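Local structure of probable primosomal replication protein n (4FDB) at the interface of chains A and B. The protein probably binds single-stranded DNA as a homodimer and probably takes part in the PriA-PriB restart of stalled replication forks. Numbering follows the deposited sequence. Chains: chain A/B, Probable primosomal replication protein n.

The interface of chains A and B. Residues chain A 7, 33, 46, 48; chain B 3, 77-78.
Where the first strands of two OB-fold subunits run antiparallel across the PriB dimer, A:Leu7 pairs with B:Asn3 in a beta bridge, and the start of strand 3-14 of chain B is received by chain A side chains from strands 3-14, 25-37 and 44-55. The site illustrates how an asparagine can serve both its own fold and a subunit interface. Its amide clasps the backbone of B:Leu77: B:Asn3 OD1 accepts from B:Leu77 N at 3.0 Å, with the donor tilted 22° from the carbonyl plane, while B:Asn3 ND2 gives a nearly straight bond of 2.8 Å to B:Leu77 O, in the plane of the B:Leu77 carbonyl and on a lone pair. Gripped at both ends, the amide has its rotation fixed, and CB and the outer side of ND2 are turned to the partner. B:Asn3 CB sits over the face of the A:Tyr33 ring, 3.6 Å from A:Tyr33 CZ. A:Leu7 CD1 packs 3.8 Å from B:Asn3 CB, the two side chains side by side and pointing the same way. The A:Phe48 ring brings its edge to B:Asn3 ND2, the ring and amide planes 58° apart, and A:Phe48 CZ touches B:Leu77 CB at 3.7 Å. Also in plane at the ring edge, A:Val46 CG1 reaches B:Ala78 CB. As the whole interface is two-fold symmetric, the same packing recurs with the chains exchanged. A water bridges the A:Tyr33 phenol OH (2.9 Å) and B:Asn3 ND2 (3.0 Å), the latter leg bent.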
loop_
_atom_site.group_PDB
_atom_site.type_symbol
_atom_site.label_atom_id
_atom_site.label_comp_id
_atom_site.label_asym_id
_atom_site.label_seq_id
_atom_site.Cartn_x
_atom_site.Cartn_y
_atom_site.Cartn_z
ATOM N N LEU A 7 0.694 4.351 7.396
ATOM C CA LEU A 7 -0.567 3.779 7.801
ATOM C C LEU A 7 -0.654 3.835 9.314
ATOM O O LEU A 7 0.287 3.449 9.997
ATOM C CB LEU A 7 -0.661 2.330 7.319
ATOM C CG LEU A 7 -2.060 1.690 7.376
ATOM C CD1 LEU A 7 -2.990 2.377 6.384
ATOM C CD2 LEU A 7 -1.988 0.212 7.067
ATOM N N TYR A 33 -6.930 -1.368 9.433
ATOM C CA TYR A 33 -7.124 0.056 9.243
ATOM C C TYR A 33 -8.604 0.419 9.263
ATOM O O TYR A 33 -9.439 -0.244 8.635
ATOM C CB TYR A 33 -6.501 0.536 7.906
ATOM C CG TYR A 33 -6.791 2.004 7.662
ATOM C CD1 TYR A 33 -5.962 2.991 8.177
ATOM C CD2 TYR A 33 -7.931 2.405 6.961
ATOM C CE1 TYR A 33 -6.259 4.337 7.991
ATOM C CE2 TYR A 33 -8.220 3.741 6.767
ATOM C CZ TYR A 33 -7.386 4.699 7.295
ATOM O OH TYR A 33 -7.690 6.029 7.103
ATOM N N VAL A 46 -13.153 4.127 5.029
ATOM C CA VAL A 46 -12.316 3.079 4.474
ATOM C C VAL A 46 -11.982 2.131 5.606
ATOM O O VAL A 46 -11.597 2.575 6.687
ATOM C CB VAL A 46 -11.014 3.660 3.884
ATOM C CG1 VAL A 46 -10.042 2.539 3.494
ATOM C CG2 VAL A 46 -11.325 4.550 2.681
ATOM N N PHE A 48 -9.994 -1.816 6.058
ATOM C CA PHE A 48 -9.405 -3.022 5.497
ATOM C C PHE A 48 -8.388 -3.584 6.469
ATOM O O PHE A 48 -7.981 -2.911 7.426
ATOM C CB PHE A 48 -8.736 -2.728 4.129
ATOM C CG PHE A 48 -7.588 -1.756 4.201
ATOM C CD1 PHE A 48 -6.280 -2.211 4.368
ATOM C CD2 PHE A 48 -7.808 -0.394 4.072
ATOM C CE1 PHE A 48 -5.217 -1.321 4.434
ATOM C CE2 PHE A 48 -6.746 0.498 4.144
ATOM C CZ PHE A 48 -5.455 0.038 4.312
ATOM N N ASN B 3 -3.501 7.032 5.824
ATOM C CA ASN B 3 -3.489 5.890 4.914
ATOM C C ASN B 3 -3.065 6.522 3.617
ATOM O O ASN B 3 -3.896 7.060 2.889
ATOM C CB ASN B 3 -4.895 5.276 4.825
ATOM C CG ASN B 3 -5.081 4.325 3.625
ATOM O OD1 ASN B 3 -4.133 3.942 2.928
ATOM N ND2 ASN B 3 -6.334 3.970 3.372
ATOM N N LEU B 77 -4.998 3.123 0.189
ATOM C CA LEU B 77 -5.427 1.746 -0.024
ATOM C C LEU B 77 -6.866 1.557 0.457
ATOM O O LEU B 77 -7.296 2.203 1.401
ATOM C CB LEU B 77 -4.536 0.780 0.755
ATOM C CG LEU B 77 -3.083 0.740 0.290
ATOM C CD1 LEU B 77 -2.289 -0.214 1.188
ATOM C CD2 LEU B 77 -3.002 0.302 -1.165
ATOM N N ALA B 78 -7.591 0.645 -0.182
ATOM C CA ALA B 78 -8.937 0.304 0.247
ATOM C C ALA B 78 -9.256 -1.110 -0.186
ATOM O O ALA B 78 -8.487 -1.711 -0.922
ATOM C CB ALA B 78 -9.952 1.284 -0.310
HETATM O O HOH W 1 -8.289 6.063 4.305
#